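Local coordinates for protein glycerol kinase, putative (PDB 2W40) that probably catalyses the ATP-dependent phosphorylation of glycerol to sn-glycerol 3-phosphate, the entry step of glycerol degradation, at residues T54-L59 / T169-N174; C287-T292 / T400-I405. One frame throughout, in Å; residues are numbered along the deposited sequence. Where two conformers were deposited one is given.

Interaction 1. Residues T54-L59 / T169-N174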
ATOM      1  N   THR C  54      12.374  20.332 -26.484  1.00 11.12           N
ATOM      2  CA  THR C  54      11.692  21.608 -26.369  1.00 11.00           C
ATOM      3  C   THR C  54      11.994  22.244 -25.005  1.00 11.23           C
ATOM      4  O   THR C  54      12.299  23.443 -24.890  1.00 11.34           O
ATOM      5  CB  THR C  54      10.196  21.384 -26.574  1.00 11.02           C
ATOM      6  OG1 THR C  54      10.037  20.903 -27.938  1.00 14.40           O
ATOM      7  CG2 THR C  54       9.443  22.713 -26.337  1.00 11.91           C
ATOM      8  N   ASN C  55      11.886  21.439 -23.971  1.00  9.22           N
ATOM      9  CA  ASN C  55      12.170  21.919 -22.608  1.00 10.33           C
ATOM     10  C   ASN C  55      13.617  22.420 -22.499  1.00  9.87           C
ATOM     11  O   ASN C  55      13.884  23.484 -21.941  1.00 11.50           O
ATOM     12  CB  ASN C  55      11.952  20.804 -21.612  1.00 10.46           C
ATOM     13  CG  ASN C  55      10.498  20.538 -21.333  1.00 11.88           C
ATOM     14  OD1 ASN C  55       9.617  21.270 -21.866  1.00 12.53           O
ATOM     15  ND2 ASN C  55      10.229  19.490 -20.603  1.00 12.00           N
ATOM     16  N   LEU C  56      14.557  21.681 -23.055  1.00  9.84           N
ATOM     17  CA  LEU C  56      15.933  22.082 -23.073  1.00 10.33           C
ATOM     18  C   LEU C  56      16.112  23.401 -23.718  1.00  8.92           C
ATOM     19  O   LEU C  56      16.741  24.271 -23.168  1.00 11.47           O
ATOM     20  CB  LEU C  56      16.806  21.020 -23.708  1.00  8.97           C
ATOM     21  CG  LEU C  56      18.301  21.425 -23.658  1.00  9.12           C
ATOM     22  CD1 LEU C  56      18.926  21.702 -22.314  1.00 10.18           C
ATOM     23  CD2 LEU C  56      19.142  20.364 -24.442  1.00 10.75           C
ATOM     24  N   TYR C  57      15.573  23.573 -24.940  1.00 10.11           N
ATOM     25  CA  TYR C  57      15.751  24.843 -25.710  1.00 11.50           C
ATOM     26  C   TYR C  57      15.224  26.011 -24.906  1.00 12.10           C
ATOM     27  O   TYR C  57      15.869  27.040 -24.795  1.00 10.27           O
ATOM     28  CB  TYR C  57      15.064  24.727 -27.061  1.00 12.74           C
ATOM     29  CG  TYR C  57      15.758  23.782 -28.061  1.00 12.23           C
ATOM     30  CD1 TYR C  57      17.124  23.635 -28.083  1.00 12.42           C
ATOM     31  CD2 TYR C  57      15.002  23.050 -28.954  1.00 12.31           C
ATOM     32  CE1 TYR C  57      17.741  22.759 -29.039  1.00 14.38           C
ATOM     33  CE2 TYR C  57      15.539  22.218 -29.857  1.00 13.27           C
ATOM     34  CZ  TYR C  57      16.900  22.070 -29.947  1.00 15.11           C
ATOM     35  OH  TYR C  57      17.434  21.252 -30.903  1.00 17.24           O
ATOM     36  N   ASN C  58      14.048  25.801 -24.317  1.00 11.96           N
ATOM     37  CA  ASN C  58      13.393  26.858 -23.528  1.00 12.75           C
ATOM     38  C   ASN C  58      14.245  27.250 -22.317  1.00 12.45           C
ATOM     39  O   ASN C  58      14.418  28.427 -22.020  1.00 13.50           O
ATOM     40  CB  ASN C  58      11.953  26.403 -23.228  1.00 13.89           C
ATOM     41  CG  ASN C  58      11.006  26.612 -24.420  1.00 14.40           C
ATOM     42  OD1 ASN C  58      11.273  27.450 -25.308  1.00 19.61           O
ATOM     43  ND2 ASN C  58       9.861  25.861 -24.448  1.00 17.77           N
ATOM     44  N   LEU C  59      14.865  26.262 -21.665  1.00 10.16           N
ATOM     45  CA  LEU C  59      15.635  26.507 -20.469  1.00 11.42           C
ATOM     46  C   LEU C  59      16.949  27.245 -20.830  1.00 11.05           C
ATOM     47  O   LEU C  59      17.353  28.154 -20.148  1.00 11.55           O
ATOM     48  CB  LEU C  59      15.998  25.176 -19.801  1.00  9.52           C
ATOM     49  CG  LEU C  59      14.886  24.497 -18.981  1.00 10.01           C
ATOM     50  CD1 LEU C  59      15.189  22.960 -18.731  1.00 11.97           C
ATOM     51  CD2 LEU C  59      14.733  25.322 -17.623  1.00 13.84           C
ATOM     52  N   THR C 169      23.514  11.254 -26.860  1.00  6.54           N
ATOM     53  CA  THR C 169      23.559  11.233 -28.313  1.00  7.53           C
ATOM     54  C   THR C 169      22.423  12.054 -28.942  1.00  7.27           C
ATOM     55  O   THR C 169      22.622  12.818 -29.935  1.00  8.48           O
ATOM     56  CB  THR C 169      23.588   9.795 -28.814  1.00  7.16           C
ATOM     57  OG1 THR C 169      24.654   9.116 -28.175  1.00  8.51           O
ATOM     58  CG2 THR C 169      23.791   9.755 -30.382  1.00  7.96           C
ATOM     59  N   TRP C 170      21.225  11.912 -28.362  1.00  6.42           N
ATOM     60  CA  TRP C 170      20.041  12.612 -28.819  1.00  6.18           C
ATOM     61  C   TRP C 170      20.275  14.183 -28.674  1.00  6.70           C
ATOM     62  O   TRP C 170      20.001  14.970 -29.602  1.00  7.51           O
ATOM     63  CB  TRP C 170      18.843  12.116 -28.037  1.00  7.36           C
ATOM     64  CG  TRP C 170      17.535  12.788 -28.291  1.00  6.35           C
ATOM     65  CD1 TRP C 170      16.786  13.488 -27.372  1.00  7.89           C
ATOM     66  CD2 TRP C 170      16.812  12.881 -29.547  1.00  7.47           C
ATOM     67  NE1 TRP C 170      15.620  13.973 -27.966  1.00  7.92           N
ATOM     68  CE2 TRP C 170      15.622  13.651 -29.295  1.00  6.90           C
ATOM     69  CE3 TRP C 170      17.078  12.417 -30.843  1.00  6.19           C
ATOM     70  CZ2 TRP C 170      14.657  13.903 -30.283  1.00  9.09           C
ATOM     71  CZ3 TRP C 170      16.144  12.663 -31.827  1.00  7.24           C
ATOM     72  CH2 TRP C 170      14.931  13.401 -31.557  1.00 10.66           C
ATOM     73  N   LEU C 171      20.700  14.598 -27.513  1.00  8.24           N
ATOM     74  CA  LEU C 171      20.907  16.017 -27.268  1.00  8.00           C
ATOM     75  C   LEU C 171      21.955  16.590 -28.210  1.00  7.56           C
ATOM     76  O   LEU C 171      21.784  17.648 -28.781  1.00  9.04           O
ATOM     77  CB  LEU C 171      21.267  16.223 -25.788  1.00  6.87           C
ATOM     78  CG  LEU C 171      20.182  16.433 -24.781  1.00 12.25           C
ATOM     79  CD1 LEU C 171      18.932  15.588 -24.960  1.00 12.67           C
ATOM     80  CD2 LEU C 171      20.697  16.542 -23.334  1.00 13.90           C
ATOM     81  N   ILE C 172      23.079  15.909 -28.369  1.00  7.06           N
ATOM     82  CA  ILE C 172      24.173  16.416 -29.194  1.00  6.79           C
ATOM     83  C   ILE C 172      23.731  16.445 -30.670  1.00  6.83           C
ATOM     84  O   ILE C 172      23.940  17.449 -31.374  1.00  7.41           O
ATOM     85  CB  ILE C 172      25.467  15.516 -29.003  1.00  7.06           C
ATOM     86  CG1 ILE C 172      26.056  15.655 -27.538  1.00  8.81           C
ATOM     87  CG2 ILE C 172      26.472  15.807 -30.148  1.00  6.98           C
ATOM     88  CD1 ILE C 172      27.168  14.568 -27.280  1.00 10.27           C
ATOM     89  N   PHE C 173      23.013  15.412 -31.103  1.00  7.74           N
ATOM     90  CA  PHE C 173      22.502  15.357 -32.478  1.00  7.51           C
ATOM     91  C   PHE C 173      21.614  16.553 -32.758  1.00  7.85           C
ATOM     92  O   PHE C 173      21.774  17.214 -33.802  1.00 10.48           O
ATOM     93  CB  PHE C 173      21.750  14.056 -32.644  1.00  8.47           C
ATOM     94  CG  PHE C 173      21.129  13.871 -33.965  1.00  7.70           C
ATOM     95  CD1 PHE C 173      21.841  13.187 -34.948  1.00  8.32           C
ATOM     96  CD2 PHE C 173      19.897  14.482 -34.249  1.00  8.40           C
ATOM     97  CE1 PHE C 173      21.271  13.048 -36.224  1.00  8.09           C
ATOM     98  CE2 PHE C 173      19.287  14.267 -35.544  1.00  9.76           C
ATOM     99  CZ  PHE C 173      19.984  13.555 -36.488  1.00  9.50           C
ATOM    100  N   ASN C 174      20.710  16.880 -31.860  1.00  9.36           N
ATOM    101  CA  ASN C 174      19.846  17.999 -32.105  1.00  8.62           C
ATOM    102  C   ASN C 174      20.558  19.324 -32.015  1.00  9.12           C
ATOM    103  O   ASN C 174      20.379  20.187 -32.833  1.00  9.27           O
ATOM    104  CB  ASN C 174      18.641  17.948 -31.183  1.00  9.16           C
ATOM    105  CG  ASN C 174      17.661  16.889 -31.559  1.00  8.82           C
ATOM    106  OD1 ASN C 174      17.544  15.839 -30.926  1.00 15.42           O
ATOM    107  ND2 ASN C 174      16.883  17.175 -32.525  1.00 15.23           N
TER

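Interaction 2. Residues C287-T292 / T400-I405. With EDO (1,2-ethanediol), chain B.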
ATOM      1  N   CYS C 287      28.853 -10.801  -6.902  1.00 13.08           N
ATOM      2  CA  CYS C 287      27.917 -10.399  -5.871  1.00 12.85           C
ATOM      3  C   CYS C 287      26.910  -9.418  -6.454  1.00 12.32           C
ATOM      4  O   CYS C 287      26.294  -8.740  -5.688  1.00 12.88           O
ATOM      5  CB  CYS C 287      28.680  -9.682  -4.606  1.00 12.53           C
ATOM      6  SG  CYS C 287      29.668 -10.870  -3.823  1.00 23.38           S
ATOM      7  N   GLY C 288      26.653  -9.427  -7.759  1.00 10.67           N
ATOM      8  CA  GLY C 288      25.601  -8.616  -8.264  1.00  9.43           C
ATOM      9  C   GLY C 288      25.839  -7.173  -8.563  1.00 10.10           C
ATOM     10  O   GLY C 288      24.899  -6.440  -8.773  1.00 10.86           O
ATOM     11  N   LEU C 289      27.086  -6.738  -8.605  1.00 10.01           N
ATOM     12  CA  LEU C 289      27.413  -5.386  -8.977  1.00  8.34           C
ATOM     13  C   LEU C 289      27.821  -5.365 -10.464  1.00  8.44           C
ATOM     14  O   LEU C 289      28.223  -6.363 -11.068  1.00 10.94           O
ATOM     15  CB  LEU C 289      28.545  -4.908  -8.049  1.00 11.33           C
ATOM     16  CG  LEU C 289      28.232  -4.878  -6.517  1.00  8.41           C
ATOM     17  CD1 LEU C 289      29.332  -4.259  -5.691  1.00 10.66           C
ATOM     18  CD2 LEU C 289      26.923  -4.043  -6.196  1.00 13.66           C
ATOM     19  N   ILE C 290      27.642  -4.222 -11.082  1.00  9.33           N
ATOM     20  CA  ILE C 290      27.960  -4.055 -12.518  1.00  8.11           C
ATOM     21  C   ILE C 290      29.344  -3.405 -12.687  1.00  9.27           C
ATOM     22  O   ILE C 290      29.667  -2.454 -11.982  1.00  9.84           O
ATOM     23  CB  ILE C 290      26.893  -3.135 -13.167  1.00  9.51           C
ATOM     24  CG1 ILE C 290      25.502  -3.832 -13.272  1.00 10.26           C
ATOM     25  CG2 ILE C 290      27.379  -2.595 -14.581  1.00  9.24           C
ATOM     26  CD1 ILE C 290      24.471  -3.014 -13.872  1.00  9.86           C
ATOM     27  N   THR C 291      30.143  -3.943 -13.583  1.00  8.54           N
ATOM     28  CA  THR C 291      31.442  -3.340 -13.981  1.00  8.63           C
ATOM     29  C   THR C 291      31.198  -2.269 -15.027  1.00  9.03           C
ATOM     30  O   THR C 291      30.563  -2.591 -16.044  1.00  8.74           O
ATOM     31  CB  THR C 291      32.362  -4.409 -14.600  1.00 10.43           C
ATOM     32  OG1 THR C 291      32.448  -5.457 -13.702  1.00  9.41           O
ATOM     33  CG2 THR C 291      33.743  -3.866 -14.954  1.00  9.61           C
ATOM     34  N   THR C 292      31.583  -1.035 -14.773  1.00  9.39           N
ATOM     35  CA  THR C 292      31.339   0.050 -15.700  1.00  8.12           C
ATOM     36  C   THR C 292      32.605   0.943 -15.834  1.00  7.91           C
ATOM     37  O   THR C 292      33.616   0.716 -15.169  1.00  8.98           O
ATOM     38  CB  THR C 292      30.083   0.851 -15.247  1.00  9.72           C
ATOM     39  OG1 THR C 292      29.674   1.704 -16.297  1.00 10.35           O
ATOM     40  CG2 THR C 292      30.428   1.693 -13.930  1.00  8.81           C
ATOM     41  N   THR C 400      31.843  -4.674  -0.389  1.00 13.79           N
ATOM     42  CA  THR C 400      32.964  -5.055   0.506  1.00 14.44           C
ATOM     43  C   THR C 400      33.452  -6.447   0.136  1.00 14.34           C
ATOM     44  O   THR C 400      34.655  -6.714   0.152  1.00 15.95           O
ATOM     45  CB  THR C 400      32.633  -4.888   1.988  1.00 15.52           C
ATOM     46  OG1 THR C 400      31.489  -5.649   2.309  1.00 16.87           O
ATOM     47  CG2 THR C 400      32.366  -3.404   2.329  1.00 14.44           C
ATOM     48  N   SER C 401      32.561  -7.368  -0.235  1.00 14.74           N
ATOM     49  CA  SER C 401      32.990  -8.683  -0.705  0.50 15.48           C
ATOM     50  C   SER C 401      33.819  -8.637  -1.957  1.00 15.62           C
ATOM     51  O   SER C 401      34.930  -9.217  -2.039  1.00 15.79           O
ATOM     52  CB  SER C 401      31.776  -9.577  -0.935  0.50 15.74           C
ATOM     53  OG  SER C 401      32.155 -10.872  -1.397  0.50 16.96           O
ATOM     54  N   ASP C 402      33.292  -7.982  -2.976  1.00 15.18           N
ATOM     55  CA  ASP C 402      34.015  -7.834  -4.227  1.00 16.27           C
ATOM     56  C   ASP C 402      35.372  -7.120  -4.078  1.00 17.94           C
ATOM     57  O   ASP C 402      36.332  -7.469  -4.813  1.00 19.84           O
ATOM     58  CB  ASP C 402      33.193  -7.056  -5.221  1.00 15.83           C
ATOM     59  CG  ASP C 402      32.093  -7.872  -5.884  1.00 18.36           C
ATOM     60  OD1 ASP C 402      32.257  -9.132  -6.014  1.00 14.19           O
ATOM     61  OD2 ASP C 402      31.149  -7.204  -6.340  1.00 15.76           O
ATOM     62  N   MET C 403      35.464  -6.152  -3.138  1.00 17.30           N
ATOM     63  CA  MET C 403      36.686  -5.358  -2.970  1.00 17.48           C
ATOM     64  C   MET C 403      37.664  -6.006  -2.000  1.00 18.96           C
ATOM     65  O   MET C 403      38.801  -5.522  -1.882  1.00 18.64           O
ATOM     66  CB  MET C 403      36.441  -3.915  -2.622  1.00 17.95           C
ATOM     67  CG  MET C 403      35.716  -3.040  -3.688  1.00 21.56           C
ATOM     68  SD  MET C 403      36.494  -2.974  -5.321  1.00 23.27           S
ATOM     69  CE  MET C 403      37.782  -1.741  -4.936  1.00 26.54           C
ATOM     70  N   GLY C 404      37.269  -7.104  -1.360  1.00 19.19           N
ATOM     71  CA  GLY C 404      38.161  -7.751  -0.370  1.00 20.79           C
ATOM     72  C   GLY C 404      38.511  -6.859   0.843  1.00 21.67           C
ATOM     73  O   GLY C 404      39.617  -7.030   1.443  1.00 22.10           O
ATOM     74  N   ILE C 405      37.581  -5.996   1.246  1.00 21.17           N
ATOM     75  CA  ILE C 405      37.682  -5.128   2.441  1.00 22.85           C
ATOM     76  C   ILE C 405      36.604  -5.494   3.507  1.00 23.39           C
ATOM     77  O   ILE C 405      35.617  -6.191   3.241  1.00 23.47           O
ATOM     78  CB  ILE C 405      37.623  -3.647   2.072  1.00 22.33           C
ATOM     79  CG1 ILE C 405      36.340  -3.338   1.263  1.00 21.27           C
ATOM     80  CG2 ILE C 405      38.862  -3.238   1.271  1.00 23.15           C
ATOM     81  CD1 ILE C 405      35.917  -1.835   1.106  1.00 21.30           C
TER
HETATM   82  C1  EDO B1508      26.901  -8.597 -12.764  1.00 16.66           C
HETATM   83  O1  EDO B1508      27.406  -8.950 -11.455  1.00 18.51           O
HETATM   84  C2  EDO B1508      25.490  -8.076 -12.708  1.00 12.76           C
HETATM   85  O2  EDO B1508      25.039  -7.777 -13.960  1.00 15.38           O

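Interaction 1. Residues T54-L59 / T169-N174
With chi1 at -177°, Leu-56 swings CG to the far side from its own backbone N and extends CD2 to Leu-171, whereas Tyr-57, at -71°, keeps its ring beside the backbone N and sends the hydroxyl to Asn-174. These two neighbours show how a helix pair can meet while the backbones stay well apart: the ends of two side chains of one helix reach the inner carbons of side chains on the other, and the closest CA atoms, those of Leu-56 and Leu-171, are 8.9 Å from each other. Leu-56 CD2 lies 4.1 Å from Leu-171 CG, a light apolar touch at the branch point. One residue on, Tyr-57 OH comes to 3.5 Å from Asn-174 CB. The hydroxyl has a weak hydrogen bond with Ser-231 OG, and the ring stacks with His-233, so the tyrosine also has partners beyond the second helix. Met-53, a turn earlier on the first helix, touches Trp-170, Leu-171 and Asn-174 and widens this buried interface. Within the N-terminal FGGY region, the contact joins helix 167-176 to helix 49-70, whose Leu-56 and Leu-59 in turn rest on Thr-16 and Val-18 of strand 15-21 in the six-stranded sheet.

Interaction 2. Residues C287-T292 / T400-I405
Three groups grip the hydroxyl OG of Ser-285: it is hydrogen-bonded to OD2 of Asp-402 and accepts hydrogen bonds from the backbone N atoms of Cys-287 and Leu-289, the two residues whose side chains touch that aspartate. The other carboxylate oxygen, Asp-402 OD1, accepts a hydrogen bond from Thr-286 N, which makes this a worked example of a loop fastened to a helix end largely through one serine hydroxyl. Across the two segments themselves the touches are softer. Leu-289 brings CD1 to 3.5 Å from Asp-402 OD2, the two side chains crossing at a slant, and Cys-287 CB sits 3.9 Å from each of the two oxygens. The cysteine's chi1 of -66° leaves SG beside its backbone N, from where it approaches Asp-402 OD1 at 3.8 Å. SG also lies 3.5 Å from Ser-401 OG, a doubtful approach because that serine occupies two conformers.

Just beyond, Gly-404 takes a positive phi of 62° and forms a Schellman motif, with Ile-405 N bonded to Thr-400 O at 3.2 Å. Facing another way, the carbonyl O of Leu-289 accepts a 2.7 Å hydrogen bond from O1 of a 1,2-ethanediol, probably a crystallisation additive. The contact thus sets the C-terminal end of helix 377-403 against the turn leading into strand 290-295, an outermost strand of the seven-stranded sheet; Asp-402 also touches Leu-307 on the adjoining strand 304-311, and Met-403 reaches strand 272-279.

How the interactions relate
From the N terminus, the chain builds the first strands of the six-stranded sheet before interaction 1 closes a loop of 109 residues that includes strand 74-83 of that sheet. The chain then passes into the C-terminal FGGY region, where interaction 2 closes a loop of 107 residues carrying strand 304-311 and the ADP-binding residues Gly-315 and Ser-334. The two loops follow in series, neither nested nor crossed. The centres of interactions 1 and 2 are about 36 Å apart, on opposite sides of the chain's centre. Interaction 1 ties helix to helix, interaction 2 a helix end to the loop that leads into an outermost strand, each within one half of the bilobal actin-like fold.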